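Local coordinates for protein probable ribosomal RNA small subunit methyltransferase (Thermus thermophilus, PDB 3DMH) that transfers a methyl group from S-adenosylmethionine to the N2 amino group of a guanine in 16S ribosomal RNA, at residues V34-Q39 with V56-L61; T41-G46 with R134-G139. All blocks are in the same frame, centred on the assembly; numbering follows the deposited sequence.

Contact 1 of 2, residues V34-Q39 with V56-L61; sequences VHDLLQ and VGWGSL
Gln39, on helix 33-41, reaches over one face of the Trp58 indole, bringing its terminal amide onto the ring. CB lies 3.4 Å from the carbonyl O of Trp58 and close to NE1 of the five-membered ring. CG, anti to the backbone N (chi1 -174°), comes within 3.2 Å of the carbonyl O of Trp58 and rides over the six-membered ring, 3.6 Å from its centroid, in a CH-pi contact. The chain then bends at chi2 (-82°), which carries CD to 3.3 Å from Trp58 CZ2. The terminal amide stacks on the indole, with the two planes only 13° apart; OE1 lies nearest CH2 and CZ2, while NE2 donates to a water 2.8 Å away. That water also accepts from Trp58 NE1 and donates to the carbonyl O of Asp36, so one molecule joins both side chains to the helix backbone and would restrain rotation of the amide. The Trp58 ring also meets the ring of His16.

Beside this pair the backbones come close. Gly59 CA rests 3.6 Å from His35 O, and Gly59 O returns a similar CA-H...O contact from Gln39 CA. A side chain at Gly59 would be tightly pressed against Leu38 CD1, and its absence lets the turn lie against the helix. Trp58 begins a type I beta turn that ends at Leu61. The turn belongs to the loop after strand 48-51, in a sheet with the 3-2-1-4-5-7-6 order of class I methyltransferases; the loop therefore occupies the position of the glycine-rich loop that follows the first strand in that fold, although this contact lies away from the bound cofactor.

Contact 2 of 2, residues T41-G46 with R134-G139; sequences TVEPFG and RLYLAG
Val42 and Phe45 run past Tyr136 and Arg134 with CA atoms 7.2 and 7.7 Å apart, a spacing that leaves side chains to bridge an irregular loop and the strand. Tyr136 does most of this. Its CG is anti to the carbonyl carbon (chi1 -83°), and the ring reaches across to the loop, where OH accepts a hydrogen bond from Glu43 N at 3.1 Å; the N-H...O angle of 143° makes it somewhat bent. Glu43 CB also approaches the hydroxyl. One face of the ring receives Val42: CG1 makes a CH-pi contact offset toward the rim, 3.9 Å from Tyr136 CG, and Val42 CA stands over CZ. Thr41 adds its methyl, CG2, near CE1, while its OG1 is hydrogen-bonded back to Leu37 O. An alanine in place of Tyr136 would probably leave Glu43 N without its acceptor and open a gap against Val42 CG1.

Farther along, Phe45 and Arg134 form a second pair. The arginine, extended from CG to NE, crosses the phenylalanine side chain at about a right angle, placing CD over the centre of the ring, 3.6 Å from its centroid. The guanidinium continues nearly parallel to the ring, their planes 11° apart, with NE 3.4 Å from Phe45 CE1. Arg134 also touches a crystal neighbour, which may influence its pose.

Strand 133-140 is flanked by strand 102-108, parallel to it, and by strand 168-174, antiparallel. Tyr136 packs against Leu104 of the former, Val170 and Leu172 of the latter, and Leu38 of helix 33-41. The loop that carries Val42 and Phe45 leads from that helix into strand 48-51, with Val42 also touching Pro62.

From the N terminus, the chain first runs through helix 33-41, which supplies the first segment of contact 1, and directly into the loop 41-46 that opens contact 2. It then passes through strand 48-51 and reaches 56-61, where contact 1 closes a short loop of 16 residues. Contact 2 closes only much later, at strand 133-140, so the two cross along the chain. Together they tie the helix and the loops at both ends of strand 48-51 to one another and to strand 133-140. Their centres are about 10 Å apart, and they touch directly: Gly59 O meets Val42 CG2, and Leu38 and Val34 pack on Ala138.

Contact 1 of 2, residues V34-Q39 with V56-L61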
# COMPACT_ATOMS: atom_id res chain seq x y z
N VAL A 34 -6.99 -16.23 3.06
CA VAL A 34 -7.58 -15.60 4.26
C VAL A 34 -8.93 -14.98 3.88
O VAL A 34 -9.95 -15.24 4.52
CB VAL A 34 -6.62 -14.56 4.91
CG1 VAL A 34 -7.32 -13.80 6.03
CG2 VAL A 34 -5.35 -15.24 5.41
N HIS A 35 -8.94 -14.16 2.83
CA HIS A 35 -10.21 -13.59 2.38
C HIS A 35 -11.20 -14.68 1.93
O HIS A 35 -12.41 -14.57 2.16
CB HIS A 35 -10.00 -12.54 1.28
CG HIS A 35 -9.18 -11.35 1.69
ND1 HIS A 35 -9.74 -10.12 1.99
CD2 HIS A 35 -7.84 -11.18 1.82
CE1 HIS A 35 -8.79 -9.26 2.30
NE2 HIS A 35 -7.63 -9.87 2.20
N ASP A 36 -10.70 -15.75 1.30
CA ASP A 36 -11.56 -16.86 0.84
C ASP A 36 -12.24 -17.56 2.02
O ASP A 36 -13.40 -17.92 1.94
CB ASP A 36 -10.79 -17.89 0.01
CG ASP A 36 -10.49 -17.41 -1.39
OD1 ASP A 36 -11.05 -16.36 -1.78
OD2 ASP A 36 -9.69 -18.06 -2.10
N LEU A 37 -11.50 -17.73 3.10
CA LEU A 37 -12.06 -18.42 4.27
C LEU A 37 -13.11 -17.52 4.92
O LEU A 37 -14.16 -18.00 5.36
CB LEU A 37 -10.98 -18.83 5.25
CG LEU A 37 -11.39 -19.91 6.27
CD1 LEU A 37 -11.78 -21.21 5.57
CD2 LEU A 37 -10.23 -20.13 7.22
N LEU A 38 -12.84 -16.21 4.98
CA LEU A 38 -13.88 -15.28 5.44
C LEU A 38 -15.17 -15.38 4.63
O LEU A 38 -16.26 -15.41 5.20
CB LEU A 38 -13.38 -13.83 5.34
CG LEU A 38 -12.64 -13.25 6.51
CD1 LEU A 38 -12.16 -11.86 6.10
CD2 LEU A 38 -13.55 -13.16 7.77
N GLN A 39 -15.05 -15.39 3.30
CA GLN A 39 -16.24 -15.36 2.46
C GLN A 39 -17.10 -16.61 2.71
O GLN A 39 -18.33 -16.55 2.63
CB GLN A 39 -15.85 -15.22 0.98
CG GLN A 39 -17.03 -15.05 0.01
CD GLN A 39 -17.72 -16.37 -0.39
OE1 GLN A 39 -18.88 -16.36 -0.81
NE2 GLN A 39 -17.01 -17.49 -0.25
N VAL A 56 -10.47 -6.30 -2.64
CA VAL A 56 -11.52 -6.27 -3.68
C VAL A 56 -12.92 -6.58 -3.12
O VAL A 56 -13.93 -6.49 -3.85
CB VAL A 56 -11.18 -7.18 -4.90
CG1 VAL A 56 -9.88 -6.72 -5.58
CG2 VAL A 56 -11.08 -8.61 -4.46
N GLY A 57 -13.01 -6.91 -1.83
CA GLY A 57 -14.32 -7.04 -1.16
C GLY A 57 -14.96 -8.42 -1.10
O GLY A 57 -16.14 -8.54 -0.77
N TRP A 58 -14.17 -9.44 -1.43
CA TRP A 58 -14.68 -10.82 -1.40
C TRP A 58 -15.02 -11.33 -0.01
O TRP A 58 -16.04 -11.97 0.19
CB TRP A 58 -13.68 -11.73 -2.09
CG TRP A 58 -14.08 -13.19 -2.21
CD1 TRP A 58 -13.38 -14.26 -1.75
CD2 TRP A 58 -15.25 -13.72 -2.88
NE1 TRP A 58 -14.03 -15.43 -2.07
CE2 TRP A 58 -15.17 -15.14 -2.77
CE3 TRP A 58 -16.34 -13.15 -3.55
CZ2 TRP A 58 -16.15 -15.99 -3.30
CZ3 TRP A 58 -17.31 -14.00 -4.08
CH2 TRP A 58 -17.21 -15.41 -3.94
N GLY A 59 -14.16 -11.03 0.96
CA GLY A 59 -14.32 -11.57 2.32
C GLY A 59 -15.64 -11.22 3.00
O GLY A 59 -16.22 -12.08 3.69
N SER A 60 -16.12 -9.99 2.82
CA SER A 60 -17.34 -9.57 3.48
C SER A 60 -18.51 -9.51 2.50
O SER A 60 -19.60 -9.10 2.87
CB SER A 60 -17.17 -8.20 4.16
OG SER A 60 -16.75 -7.22 3.22
N LEU A 61 -18.29 -9.98 1.26
CA LEU A 61 -19.36 -9.88 0.24
C LEU A 61 -20.68 -10.56 0.63
O LEU A 61 -21.75 -10.06 0.24
CB LEU A 61 -18.89 -10.38 -1.12
CG LEU A 61 -19.74 -9.95 -2.33
CD1 LEU A 61 -19.79 -8.44 -2.49
CD2 LEU A 61 -19.13 -10.56 -3.58
O HOH W 1 -14.30 -18.15 -0.67

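Contact 2 of 2, residues T41-G46 with R134-G139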
# COMPACT_ATOMS: atom_id res chain seq x y z
N THR A 41 -17.45 -17.99 5.57
CA THR A 41 -17.75 -18.02 7.01
C THR A 41 -18.71 -16.92 7.47
O THR A 41 -19.60 -17.16 8.31
CB THR A 41 -16.45 -17.97 7.86
OG1 THR A 41 -15.57 -19.02 7.43
CG2 THR A 41 -16.74 -18.14 9.36
N VAL A 42 -18.52 -15.70 6.95
CA VAL A 42 -19.25 -14.56 7.51
C VAL A 42 -20.77 -14.67 7.35
O VAL A 42 -21.27 -15.03 6.27
CB VAL A 42 -18.77 -13.22 6.94
CG1 VAL A 42 -17.31 -13.00 7.28
CG2 VAL A 42 -18.95 -13.21 5.44
N GLU A 43 -21.48 -14.36 8.43
CA GLU A 43 -22.94 -14.35 8.47
C GLU A 43 -23.41 -13.01 9.02
O GLU A 43 -22.73 -12.42 9.86
CB GLU A 43 -23.45 -15.45 9.43
CG GLU A 43 -22.83 -16.82 9.22
CD GLU A 43 -23.65 -17.70 8.33
OE1 GLU A 43 -24.86 -17.41 8.16
OE2 GLU A 43 -23.10 -18.70 7.81
N PRO A 44 -24.57 -12.51 8.55
CA PRO A 44 -25.09 -11.26 9.11
C PRO A 44 -25.31 -11.30 10.62
O PRO A 44 -25.70 -12.33 11.20
CB PRO A 44 -26.43 -11.08 8.38
CG PRO A 44 -26.27 -11.82 7.12
CD PRO A 44 -25.42 -13.02 7.46
N PHE A 45 -25.05 -10.15 11.24
CA PHE A 45 -25.36 -9.94 12.65
C PHE A 45 -25.69 -8.47 12.83
O PHE A 45 -24.86 -7.62 12.57
CB PHE A 45 -24.15 -10.31 13.52
CG PHE A 45 -24.38 -10.07 14.99
CD1 PHE A 45 -25.10 -10.99 15.73
CD2 PHE A 45 -23.90 -8.92 15.61
CE1 PHE A 45 -25.34 -10.78 17.08
CE2 PHE A 45 -24.14 -8.70 16.97
CZ PHE A 45 -24.84 -9.64 17.70
N GLY A 46 -26.91 -8.17 13.27
CA GLY A 46 -27.33 -6.78 13.41
C GLY A 46 -27.53 -6.14 12.06
O GLY A 46 -27.78 -6.82 11.07
N ARG A 134 -20.01 -7.75 17.24
CA ARG A 134 -19.14 -8.91 16.99
C ARG A 134 -18.07 -8.63 15.93
O ARG A 134 -18.25 -7.78 15.06
CB ARG A 134 -19.96 -10.12 16.57
CG ARG A 134 -20.86 -10.63 17.70
CD ARG A 134 -21.73 -11.77 17.24
NE ARG A 134 -22.58 -12.23 18.33
CZ ARG A 134 -23.41 -13.27 18.24
NH1 ARG A 134 -23.50 -13.96 17.11
NH2 ARG A 134 -24.14 -13.62 19.29
N LEU A 135 -16.96 -9.36 16.02
CA LEU A 135 -15.84 -9.19 15.10
C LEU A 135 -15.48 -10.53 14.49
O LEU A 135 -15.22 -11.51 15.20
CB LEU A 135 -14.62 -8.63 15.85
CG LEU A 135 -13.26 -8.67 15.13
CD1 LEU A 135 -13.24 -7.78 13.86
CD2 LEU A 135 -12.12 -8.25 16.06
N TYR A 136 -15.47 -10.58 13.16
CA TYR A 136 -14.89 -11.71 12.44
C TYR A 136 -13.45 -11.36 12.17
O TYR A 136 -13.17 -10.34 11.55
CB TYR A 136 -15.58 -11.93 11.08
CG TYR A 136 -16.85 -12.72 11.16
CD1 TYR A 136 -16.84 -14.11 11.32
CD2 TYR A 136 -18.08 -12.08 11.06
CE1 TYR A 136 -18.02 -14.84 11.39
CE2 TYR A 136 -19.27 -12.79 11.13
CZ TYR A 136 -19.24 -14.17 11.29
OH TYR A 136 -20.44 -14.86 11.35
N LEU A 137 -12.55 -12.19 12.68
CA LEU A 137 -11.11 -11.96 12.56
C LEU A 137 -10.50 -13.11 11.79
O LEU A 137 -10.59 -14.26 12.21
CB LEU A 137 -10.48 -11.85 13.96
CG LEU A 137 -9.02 -11.41 13.99
CD1 LEU A 137 -8.88 -9.94 13.66
CD2 LEU A 137 -8.43 -11.75 15.36
N ALA A 138 -9.86 -12.83 10.66
CA ALA A 138 -9.30 -13.92 9.87
C ALA A 138 -7.81 -13.75 9.64
O ALA A 138 -7.30 -12.63 9.57
CB ALA A 138 -10.01 -14.03 8.51
N GLY A 139 -7.09 -14.86 9.54
CA GLY A 139 -5.67 -14.75 9.26
C GLY A 139 -5.00 -16.09 9.09
O GLY A 139 -5.64 -17.08 8.72